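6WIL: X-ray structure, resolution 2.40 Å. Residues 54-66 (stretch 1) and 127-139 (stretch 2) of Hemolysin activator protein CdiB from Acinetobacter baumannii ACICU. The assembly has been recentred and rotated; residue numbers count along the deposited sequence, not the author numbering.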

# COMPACT_ATOMS: atom_id res chain seq x y z
N CYS A 54 43.90 31.20 5.58
CA CYS A 54 42.47 31.20 5.31
C CYS A 54 42.12 32.43 4.48
O CYS A 54 42.88 33.39 4.42
CB CYS A 54 41.65 31.17 6.61
SG CYS A 54 41.89 32.57 7.74
N VAL A 55 40.96 32.37 3.84
CA VAL A 55 40.45 33.45 3.01
C VAL A 55 39.06 33.82 3.51
O VAL A 55 38.30 32.96 3.95
CB VAL A 55 40.42 33.05 1.52
CG1 VAL A 55 39.50 31.85 1.29
CG2 VAL A 55 40.00 34.23 0.65
N THR A 56 38.76 35.12 3.47
CA THR A 56 37.46 35.61 3.90
C THR A 56 36.48 35.50 2.74
O THR A 56 36.66 36.17 1.71
CB THR A 56 37.57 37.06 4.38
OG1 THR A 56 38.41 37.11 5.55
CG2 THR A 56 36.20 37.62 4.72
N VAL A 57 35.46 34.67 2.87
CA VAL A 57 34.49 34.52 1.80
C VAL A 57 33.43 35.60 1.97
O VAL A 57 32.90 35.83 3.06
CB VAL A 57 33.88 33.11 1.79
CG1 VAL A 57 34.99 32.07 1.83
CG2 VAL A 57 32.91 32.88 2.93
N LYS A 58 33.16 36.33 0.89
CA LYS A 58 32.11 37.33 0.90
C LYS A 58 30.97 37.01 -0.04
O LYS A 58 29.93 37.68 0.01
CB LYS A 58 32.68 38.72 0.56
CG LYS A 58 33.11 38.90 -0.88
CD LYS A 58 33.95 40.16 -1.02
CE LYS A 58 34.32 40.46 -2.46
NZ LYS A 58 33.19 41.05 -3.24
N GLU A 59 31.11 36.00 -0.90
CA GLU A 59 30.06 35.57 -1.81
C GLU A 59 30.14 34.06 -1.98
O GLU A 59 31.22 33.53 -2.27
CB GLU A 59 30.18 36.25 -3.18
CG GLU A 59 30.37 37.76 -3.13
CD GLU A 59 30.15 38.43 -4.47
OE1 GLU A 59 29.91 37.71 -5.47
OE2 GLU A 59 30.22 39.68 -4.53
N ILE A 60 29.02 33.38 -1.79
CA ILE A 60 28.89 31.96 -2.12
C ILE A 60 27.91 31.86 -3.28
O ILE A 60 26.75 32.28 -3.16
CB ILE A 60 28.42 31.12 -0.92
CG1 ILE A 60 29.26 31.45 0.31
CG2 ILE A 60 28.52 29.64 -1.26
CD1 ILE A 60 28.62 31.02 1.62
N SER A 61 28.37 31.31 -4.40
CA SER A 61 27.57 31.30 -5.61
C SER A 61 27.68 29.94 -6.29
O SER A 61 28.65 29.20 -6.08
CB SER A 61 28.00 32.40 -6.58
OG SER A 61 28.28 33.61 -5.90
N LEU A 62 26.67 29.62 -7.09
CA LEU A 62 26.72 28.50 -8.01
C LEU A 62 27.01 29.04 -9.40
O LEU A 62 26.30 29.94 -9.88
CB LEU A 62 25.42 27.70 -7.99
CG LEU A 62 25.45 26.38 -8.76
CD1 LEU A 62 26.43 25.41 -8.11
CD2 LEU A 62 24.06 25.76 -8.85
N ILE A 63 28.05 28.52 -10.04
CA ILE A 63 28.60 29.08 -11.27
C ILE A 63 28.49 28.03 -12.36
O ILE A 63 28.91 26.89 -12.15
CB ILE A 63 30.06 29.54 -11.10
CG1 ILE A 63 30.15 30.67 -10.08
CG2 ILE A 63 30.65 29.97 -12.43
CD1 ILE A 63 29.32 31.88 -10.45
N PRO A 64 27.94 28.37 -13.53
CA PRO A 64 27.81 27.37 -14.59
C PRO A 64 29.16 26.87 -15.08
O PRO A 64 30.13 27.62 -15.15
CB PRO A 64 27.06 28.12 -15.70
CG PRO A 64 26.40 29.27 -15.01
CD PRO A 64 27.31 29.65 -13.88
N LEU A 65 29.21 25.58 -15.40
CA LEU A 65 30.32 25.05 -16.17
C LEU A 65 30.09 25.35 -17.65
O LEU A 65 29.10 25.98 -18.04
CB LEU A 65 30.47 23.55 -15.93
CG LEU A 65 31.02 23.11 -14.57
CD1 LEU A 65 31.36 21.63 -14.58
CD2 LEU A 65 32.23 23.94 -14.19
N ILE A 66 31.02 24.90 -18.50
CA ILE A 66 30.89 25.12 -19.93
C ILE A 66 29.68 24.36 -20.46
O ILE A 66 29.52 23.16 -20.21
CB ILE A 66 32.17 24.68 -20.65
CG1 ILE A 66 33.33 25.55 -20.19
CG2 ILE A 66 31.97 24.74 -22.17
CD1 ILE A 66 34.66 25.11 -20.74
N ASP A 127 38.49 32.20 -8.07
CA ASP A 127 37.87 33.43 -7.60
C ASP A 127 37.99 33.61 -6.09
O ASP A 127 37.58 34.67 -5.58
CB ASP A 127 36.39 33.45 -8.01
CG ASP A 127 36.19 33.10 -9.46
OD1 ASP A 127 36.15 31.89 -9.78
OD2 ASP A 127 36.10 34.03 -10.29
N LEU A 128 38.52 32.63 -5.37
CA LEU A 128 38.82 32.83 -3.96
C LEU A 128 39.86 33.92 -3.75
O LEU A 128 39.98 34.44 -2.64
CB LEU A 128 39.27 31.52 -3.32
CG LEU A 128 38.14 30.59 -2.87
CD1 LEU A 128 38.69 29.32 -2.26
CD2 LEU A 128 37.22 31.31 -1.89
N ASN A 129 40.62 34.27 -4.80
CA ASN A 129 41.50 35.43 -4.72
C ASN A 129 40.74 36.71 -4.42
O ASN A 129 41.34 37.66 -3.90
CB ASN A 129 42.28 35.59 -6.03
CG ASN A 129 43.41 34.60 -6.16
OD1 ASN A 129 44.43 34.72 -5.48
ND2 ASN A 129 43.24 33.62 -7.03
N HIS A 130 39.45 36.77 -4.72
CA HIS A 130 38.62 37.94 -4.45
C HIS A 130 37.57 37.65 -3.38
O HIS A 130 36.55 38.36 -3.32
CB HIS A 130 37.97 38.44 -5.73
CG HIS A 130 38.89 38.44 -6.92
ND1 HIS A 130 39.62 39.54 -7.30
CD2 HIS A 130 39.18 37.47 -7.82
CE1 HIS A 130 40.33 39.25 -8.37
NE2 HIS A 130 40.09 38.00 -8.71
N GLY A 131 37.78 36.63 -2.55
CA GLY A 131 36.82 36.28 -1.52
C GLY A 131 35.54 35.65 -2.01
O GLY A 131 34.57 35.57 -1.25
N ASN A 132 35.49 35.19 -3.26
CA ASN A 132 34.29 34.59 -3.83
C ASN A 132 34.41 33.07 -3.81
O ASN A 132 35.22 32.50 -4.54
CB ASN A 132 34.05 35.10 -5.25
CG ASN A 132 33.67 36.56 -5.29
OD1 ASN A 132 33.55 37.21 -4.25
ND2 ASN A 132 33.49 37.10 -6.49
N LEU A 133 33.59 32.42 -2.99
CA LEU A 133 33.48 30.97 -3.02
C LEU A 133 32.51 30.59 -4.13
O LEU A 133 31.30 30.80 -4.00
CB LEU A 133 33.02 30.42 -1.68
CG LEU A 133 32.87 28.89 -1.68
CD1 LEU A 133 34.20 28.24 -2.02
CD2 LEU A 133 32.35 28.39 -0.35
N ASN A 134 33.04 30.05 -5.22
CA ASN A 134 32.24 29.72 -6.39
C ASN A 134 32.17 28.20 -6.53
O ASN A 134 33.18 27.55 -6.81
CB ASN A 134 32.81 30.37 -7.64
CG ASN A 134 32.51 31.86 -7.70
OD1 ASN A 134 31.63 32.35 -7.01
ND2 ASN A 134 33.25 32.58 -8.54
N LEU A 135 30.98 27.65 -6.33
CA LEU A 135 30.74 26.22 -6.46
C LEU A 135 30.20 25.90 -7.85
O LEU A 135 29.55 26.73 -8.49
CB LEU A 135 29.76 25.73 -5.40
CG LEU A 135 30.29 25.70 -3.97
CD1 LEU A 135 29.25 25.10 -3.05
CD2 LEU A 135 31.59 24.91 -3.90
N SER A 136 30.48 24.69 -8.30
CA SER A 136 29.94 24.22 -9.57
C SER A 136 29.45 22.80 -9.41
O SER A 136 29.85 22.08 -8.48
CB SER A 136 30.97 24.28 -10.70
OG SER A 136 30.98 25.56 -11.27
N ILE A 137 28.61 22.37 -10.33
CA ILE A 137 28.00 21.05 -10.26
C ILE A 137 28.34 20.27 -11.53
O ILE A 137 28.03 20.71 -12.65
CB ILE A 137 26.48 21.11 -10.04
CG1 ILE A 137 25.91 19.70 -9.97
CG2 ILE A 137 25.79 21.93 -11.12
CD1 ILE A 137 24.54 19.60 -9.36
N GLN A 138 28.97 19.12 -11.36
CA GLN A 138 29.14 18.17 -12.45
C GLN A 138 27.85 17.37 -12.56
O GLN A 138 27.65 16.36 -11.88
CB GLN A 138 30.33 17.26 -12.20
CG GLN A 138 31.62 17.80 -12.77
CD GLN A 138 32.84 17.20 -12.11
OE1 GLN A 138 32.72 16.32 -11.26
NE2 GLN A 138 34.02 17.67 -12.49
N ILE A 139 26.96 17.83 -13.45
CA ILE A 139 25.65 17.22 -13.61
C ILE A 139 25.82 15.86 -14.29
O ILE A 139 26.20 15.78 -15.46
CB ILE A 139 24.71 18.12 -14.40
CG1 ILE A 139 24.61 19.49 -13.72
CG2 ILE A 139 23.34 17.48 -14.54
CD1 ILE A 139 23.43 20.32 -14.18

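The apolar centre of the contact lies on one face of the sheet formed by the two parallel strands, where Ile 60, Leu 62, Leu 133 and Leu 135 project together. Leu 133, buried and in the t, p rotamer, brings its CD2 to 4.1 Å from CG2 of Ile 60, its partner in register. Two residues further along, CD1 of Leu 62 lies 4.3 Å from CB of Leu 135; the t, p rotamer of Leu 62 carries the end of its side chain nearer the opposing strand than its CA-to-CB direction alone would suggest. Branched aliphatic side chains suit these positions, since they fill space against one another without leaving a polar group unpaired.

The apolar surface continues towards the start of both stretches. CG1 of Val 57 sits 4.4 Å from CB of Leu 133 and equally far from CD2 of Leu 128, and the latter methyl also meets CG1 of Val 55 at 3.9 Å. Leu 128 belongs to a 3-10 segment and reaches the two valines with the end of its side chain. Gly 131 follows with phi 71°, a conformation that favours glycine, and packs its CA 3.2 Å from O of Thr 56. An ideal CB on Gly 131 would point toward stretch 1 and clash with O of Thr 56 at 2.8 Å.

Between the two layers of side chains, the backbones are joined in the alternating pattern of parallel strands, their directions 18° apart. Lys 58 N donates to Gly 131 O (2.7 Å), Leu 133 N to Glu 59 O (2.7 Å), Ser 61 N to Leu 133 O (3.0 Å), Leu 135 N to Ser 61 O (2.8 Å) and Ile 63 N to Leu 135 O (2.8 Å).

The other face, bearing Glu 59, Ser 61, Asn 132 and Asn 134, is polar. CB of Ser 61 lies 3.7 Å from OD1 of Asn 134, while CG1 of Ile 63 packs 3.6 Å from CG of the same asparagine. At one edge, the aliphatic part of Lys 58 passes stretch 2, with CE 3.2 Å from O of His 130. Near the other end, buried Ser 136 donates a short hydrogen bond from OG to O of Ile 63 (2.6 Å), and CD2 of Leu 65 lies 3.6 Å from that OG. In all, the two stretches bury 881 Å² between them.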